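Long-range contact in adenosine kinase, putative (Trypanosoma brucei, PDB 3OTX), which probably phosphorylates adenosine to AMP at the expense of ATP, a purine-salvage step that uses magnesium: residues A[270-275]-A[283-288]. The protein carries 1 engineered substitution. Numbering follows the deposited sequence.
Sequences ESTVLA and VPVPQL. With AP5 (bis(adenosine)-5'-pentaphosphate), chain C.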
ATOM      1  N   GLU A 270      15.206  12.012   3.325  1.00 17.05           N
ATOM      2  CA  GLU A 270      14.864  13.252   4.004  1.00 17.32           C
ATOM      3  C   GLU A 270      13.737  13.003   4.987  1.00 13.70           C
ATOM      4  O   GLU A 270      13.056  11.979   4.954  1.00 15.59           O
ATOM      5  CB  GLU A 270      14.485  14.384   3.031  1.00 17.81           C
ATOM      6  CG  GLU A 270      15.640  14.875   2.212  1.00 19.45           C
ATOM      7  CD  GLU A 270      15.240  16.062   1.351  1.00 23.57           C
ATOM      8  OE1 GLU A 270      14.489  15.851   0.375  1.00 33.34           O
ATOM      9  OE2 GLU A 270      15.660  17.191   1.661  1.00 22.16           O
ATOM     10  N   SER A 271      13.499  13.985   5.853  1.00 17.35           N
ATOM     11  CA  SER A 271      12.530  13.747   6.925  1.00 15.30           C
ATOM     12  C   SER A 271      11.077  13.523   6.458  1.00 16.39           C
ATOM     13  O   SER A 271      10.641  14.027   5.418  1.00 16.93           O
ATOM     14  CB  SER A 271      12.602  14.875   7.966  1.00 18.10           C
ATOM     15  OG  SER A 271      12.139  16.080   7.394  1.00 20.94           O
ATOM     16  N   THR A 272      10.356  12.716   7.226  1.00 15.85           N
ATOM     17  CA  THR A 272       8.971  12.460   6.981  1.00 14.91           C
ATOM     18  C   THR A 272       8.154  13.644   7.507  1.00 15.56           C
ATOM     19  O   THR A 272       8.392  14.138   8.613  1.00 18.16           O
ATOM     20  CB  THR A 272       8.521  11.159   7.659  1.00 15.56           C
ATOM     21  OG1 THR A 272       9.089  10.051   6.948  1.00 16.02           O
ATOM     22  CG2 THR A 272       6.994  11.010   7.629  1.00 18.31           C
ATOM     23  N   VAL A 273       7.217  14.087   6.687  1.00 14.88           N
ATOM     24  CA  VAL A 273       6.363  15.251   7.022  1.00 15.98           C
ATOM     25  C   VAL A 273       5.081  14.721   7.687  1.00 15.80           C
ATOM     26  O   VAL A 273       4.449  13.811   7.177  1.00 16.45           O
ATOM     27  CB  VAL A 273       6.050  16.091   5.766  1.00 16.54           C
ATOM     28  CG1 VAL A 273       5.015  17.208   6.053  1.00 18.22           C
ATOM     29  CG2 VAL A 273       7.303  16.720   5.218  1.00 19.37           C
ATOM     30  N   LEU A 274       4.781  15.233   8.862  1.00 18.48           N
ATOM     31  CA  LEU A 274       3.655  14.771   9.663  1.00 16.58           C
ATOM     32  C   LEU A 274       2.794  15.987   9.989  1.00 18.17           C
ATOM     33  O   LEU A 274       3.257  16.903  10.653  1.00 21.70           O
ATOM     34  CB  LEU A 274       4.156  14.130  10.967  1.00 17.77           C
ATOM     35  CG  LEU A 274       3.150  13.679  12.033  1.00 17.99           C
ATOM     36  CD1 LEU A 274       2.170  12.613  11.508  1.00 23.12           C
ATOM     37  CD2 LEU A 274       3.830  13.146  13.308  1.00 18.70           C
ATOM     38  N   ALA A 275       1.553  16.016   9.498  1.00 18.00           N
ATOM     39  CA  ALA A 275       0.686  17.199   9.737  1.00 18.98           C
ATOM     40  C   ALA A 275      -0.642  16.807  10.322  1.00 19.07           C
ATOM     41  O   ALA A 275      -1.230  15.794   9.931  1.00 18.48           O
ATOM     42  CB  ALA A 275       0.464  17.986   8.467  1.00 22.34           C
ATOM     43  N   VAL A 283       9.787  14.332  10.960  1.00 19.76           N
ATOM     44  CA  VAL A 283      10.359  13.225  11.694  1.00 19.44           C
ATOM     45  C   VAL A 283      11.603  12.725  10.950  1.00 19.99           C
ATOM     46  O   VAL A 283      11.483  12.160   9.853  1.00 18.13           O
ATOM     47  CB  VAL A 283       9.345  12.071  11.791  1.00 21.29           C
ATOM     48  CG1 VAL A 283       9.879  10.945  12.649  1.00 24.43           C
ATOM     49  CG2 VAL A 283       7.997  12.571  12.322  1.00 21.64           C
ATOM     50  N   PRO A 284      12.795  12.898  11.543  1.00 17.22           N
ATOM     51  CA  PRO A 284      14.033  12.527  10.831  1.00 15.40           C
ATOM     52  C   PRO A 284      14.121  11.050  10.537  1.00 19.93           C
ATOM     53  O   PRO A 284      13.636  10.207  11.304  1.00 20.39           O
ATOM     54  CB  PRO A 284      15.145  12.930  11.787  1.00 17.06           C
ATOM     55  CG  PRO A 284      14.541  13.921  12.713  1.00 23.59           C
ATOM     56  CD  PRO A 284      13.076  13.674  12.769  1.00 17.10           C
ATOM     57  N   VAL A 285      14.728  10.746   9.406  1.00 18.79           N
ATOM     58  CA  VAL A 285      14.975   9.359   9.035  1.00 16.70           C
ATOM     59  C   VAL A 285      16.401   9.031   9.507  1.00 18.85           C
ATOM     60  O   VAL A 285      17.357   9.759   9.174  1.00 20.11           O
ATOM     61  CB  VAL A 285      14.857   9.189   7.505  1.00 16.80           C
ATOM     62  CG1 VAL A 285      15.435   7.844   7.061  1.00 17.92           C
ATOM     63  CG2 VAL A 285      13.423   9.326   7.071  1.00 15.96           C
ATOM     64  N   PRO A 286      16.567   7.939  10.285  1.00 20.99           N
ATOM     65  CA  PRO A 286      17.907   7.612  10.780  1.00 22.51           C
ATOM     66  C   PRO A 286      18.915   7.385   9.642  1.00 21.25           C
ATOM     67  O   PRO A 286      18.574   6.797   8.620  1.00 20.17           O
ATOM     68  CB  PRO A 286      17.686   6.325  11.595  1.00 22.52           C
ATOM     69  CG  PRO A 286      16.252   6.327  11.927  1.00 22.27           C
ATOM     70  CD  PRO A 286      15.561   6.971  10.743  1.00 20.29           C
ATOM     71  N   GLN A 287      20.125   7.886   9.814  1.00 24.35           N
ATOM     72  CA  GLN A 287      21.188   7.713   8.831  1.00 26.01           C
ATOM     73  C   GLN A 287      21.385   6.231   8.532  1.00 29.32           C
ATOM     74  O   GLN A 287      21.365   5.398   9.452  1.00 31.89           O
ATOM     75  CB  GLN A 287      22.478   8.320   9.380  1.00 30.88           C
ATOM     76  CG  GLN A 287      23.601   8.453   8.373  1.00 42.65           C
ATOM     77  CD  GLN A 287      24.376   7.160   8.176  1.00 50.15           C
ATOM     78  OE1 GLN A 287      24.899   6.901   7.091  1.00 56.52           O
ATOM     79  NE2 GLN A 287      24.444   6.335   9.222  1.00 44.87           N
ATOM     80  N   LEU A 288      21.547   5.909   7.248  1.00 28.53           N
ATOM     81  CA  LEU A 288      21.792   4.537   6.810  1.00 30.77           C
ATOM     82  C   LEU A 288      22.846   4.577   5.714  1.00 32.32           C
ATOM     83  O   LEU A 288      22.723   5.372   4.779  1.00 33.06           O
ATOM     84  CB  LEU A 288      20.492   3.887   6.297  1.00 29.87           C
ATOM     85  CG  LEU A 288      20.491   2.414   5.857  1.00 36.04           C
ATOM     86  CD1 LEU A 288      20.893   1.461   6.998  1.00 32.62           C
ATOM     87  CD2 LEU A 288      19.106   2.024   5.289  1.00 37.53           C
TER
HETATM   88  PA  AP5 C 346      10.189   6.522   0.382  1.00 14.08           P
HETATM   89  O1A AP5 C 346      11.279   6.471  -0.683  1.00 14.78           O
HETATM   90  O2A AP5 C 346       9.644   7.911   0.645  1.00 15.80           O
HETATM   91  O3A AP5 C 346       8.918   5.594   0.039  1.00 14.22           O
HETATM   92  PB  AP5 C 346       8.258   5.353  -1.414  1.00 14.59           P
HETATM   93  O1B AP5 C 346       8.634   6.413  -2.402  1.00 15.34           O
HETATM   94  O2B AP5 C 346       6.807   5.110  -1.181  1.00 16.02           O
HETATM   95  O3B AP5 C 346       8.997   3.992  -1.784  1.00 15.66           O
HETATM   96  PG  AP5 C 346       9.256   3.229  -3.157  1.00 20.12           P
HETATM   97  O1G AP5 C 346      10.473   2.380  -2.954  1.00 28.34           O
HETATM   98  O2G AP5 C 346       9.498   4.128  -4.349  1.00 21.35           O
HETATM   99  O3G AP5 C 346       7.990   2.332  -3.203  1.00 19.99           O
HETATM  100  PD  AP5 C 346       7.507   1.254  -4.307  1.00 19.89           P
HETATM  101  O1D AP5 C 346       8.455   1.108  -5.483  1.00 21.05           O
HETATM  102  O2D AP5 C 346       6.069   1.596  -4.581  1.00 20.75           O
HETATM  103  O3D AP5 C 346       7.645  -0.111  -3.465  1.00 16.42           O
HETATM  104  PE  AP5 C 346       6.527  -0.737  -2.484  1.00 18.91           P
HETATM  105  O1E AP5 C 346       5.863   0.365  -1.707  1.00 20.09           O
HETATM  106  O2E AP5 C 346       7.150  -1.888  -1.696  1.00 21.15           O
HETATM  107  O5F AP5 C 346      10.769   5.806   1.695  1.00 13.22           O
HETATM  108  C5F AP5 C 346       9.925   5.539   2.815  1.00 13.47           C
HETATM  109  C4F AP5 C 346      10.782   5.412   4.051  1.00 11.80           C
HETATM  110  O4F AP5 C 346      11.805   4.429   3.839  1.00 15.07           O
HETATM  111  C3F AP5 C 346      11.576   6.665   4.408  1.00 14.08           C
HETATM  112  O3F AP5 C 346      10.790   7.514   5.209  1.00 15.69           O
HETATM  113  C2F AP5 C 346      12.800   6.119   5.084  1.00 17.57           C
HETATM  114  O2F AP5 C 346      12.508   5.809   6.423  1.00 17.61           O
HETATM  115  C1F AP5 C 346      13.030   4.797   4.344  1.00 14.42           C
HETATM  116  N9A AP5 C 346      13.966   4.916   3.189  1.00 15.43           N
HETATM  117  C8A AP5 C 346      13.635   4.854   1.832  1.00 13.65           C
HETATM  118  N7A AP5 C 346      14.789   4.983   1.120  1.00 16.39           N
HETATM  119  C5A AP5 C 346      15.824   5.106   1.985  1.00 16.49           C
HETATM  120  C6A AP5 C 346      17.187   5.219   1.826  1.00 22.18           C
HETATM  121  N6A AP5 C 346      17.768   5.127   0.626  1.00 26.43           N
HETATM  122  N1A AP5 C 346      17.980   5.309   2.944  1.00 25.29           N
HETATM  123  C2A AP5 C 346      17.452   5.264   4.225  1.00 25.08           C
HETATM  124  N3A AP5 C 346      16.087   5.137   4.370  1.00 18.78           N
HETATM  125  C4A AP5 C 346      15.297   5.037   3.284  1.00 17.69           C
HETATM  126  O5J AP5 C 346       5.416  -1.330  -3.509  1.00 19.13           O
HETATM  127  C5J AP5 C 346       5.775  -2.356  -4.419  1.00 17.96           C
HETATM  128  C4J AP5 C 346       4.515  -3.189  -4.581  1.00 11.65           C
HETATM  129  O4J AP5 C 346       3.530  -2.475  -5.347  1.00 15.56           O
HETATM  130  C3J AP5 C 346       4.724  -4.470  -5.394  1.00 12.83           C
HETATM  131  O3J AP5 C 346       4.734  -5.566  -4.479  1.00 14.33           O
HETATM  132  C2J AP5 C 346       3.543  -4.508  -6.378  1.00 14.02           C
HETATM  133  O2J AP5 C 346       2.882  -5.767  -6.428  1.00 14.13           O
HETATM  134  C1J AP5 C 346       2.630  -3.447  -5.813  1.00 14.74           C
HETATM  135  N9B AP5 C 346       1.703  -2.879  -6.803  1.00 10.32           N
HETATM  136  C8B AP5 C 346       2.073  -2.259  -7.966  1.00 11.93           C
HETATM  137  N7B AP5 C 346       0.927  -1.921  -8.614  1.00 14.87           N
HETATM  138  C5B AP5 C 346      -0.146  -2.321  -7.863  1.00  9.35           C
HETATM  139  C6B AP5 C 346      -1.531  -2.217  -8.046  1.00 10.20           C
HETATM  140  N6B AP5 C 346      -2.103  -1.719  -9.154  1.00 11.62           N
HETATM  141  N1B AP5 C 346      -2.308  -2.777  -7.070  1.00 11.27           N
HETATM  142  C2B AP5 C 346      -1.822  -3.322  -5.904  1.00 11.88           C
HETATM  143  N3B AP5 C 346      -0.459  -3.465  -5.745  1.00 11.58           N
HETATM  144  C4B AP5 C 346       0.350  -2.929  -6.708  1.00  9.40           C
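Thr272 and Val283 form a hydrogen-bonded antiparallel pair, each main chain giving and taking one bond. Val283 N donates to Thr272 O at 2.7 Å, nearly straight and in the plane of that carbonyl; in return Thr272 N reaches Val283 O at 2.9 Å, tilted 34° out of the carbonyl plane. Ser271 CB, a carbon, rests against the same Val283 carbonyl, 3.5 Å from its O. Thr272/Val283 is the last rung of the hairpin 270-276/279-283, next to the Leu274/Glu281 pair; the second strand edges the large, mostly parallel sheet of the PfkB/ribokinase fold, and Pro284, with no N-H to donate, opens the loop. Hairpin end and loop line the AP5 adenosine that occupies the ADP (ATP-side) site, where Thr266 and Gln290 bind. The one apolar side-chain pair is light: Leu274 CD2 lies 4.3 Å from Val283 CG2, and Val283 also touches Arg318 and His325 of helix 317-332. At the ribose, Val285 splays its two methyls with CG1 anti to the backbone N (chi1 166°): CG2 lies between Glu270 O, 3.4 Å away, and the ribose, while CG1 packs against C2F and the hydroxyl O2F, 3.6 Å from the latter. Thr272 OG1 approaches O3F of AP5 at 3.5 Å but makes its hydrogen bond with His325 NE2. Farther along the loop, Leu288 O is bonded by Gln290 NE2, and Leu288 CD2 touches adenine carbon C2A at 3.8 Å.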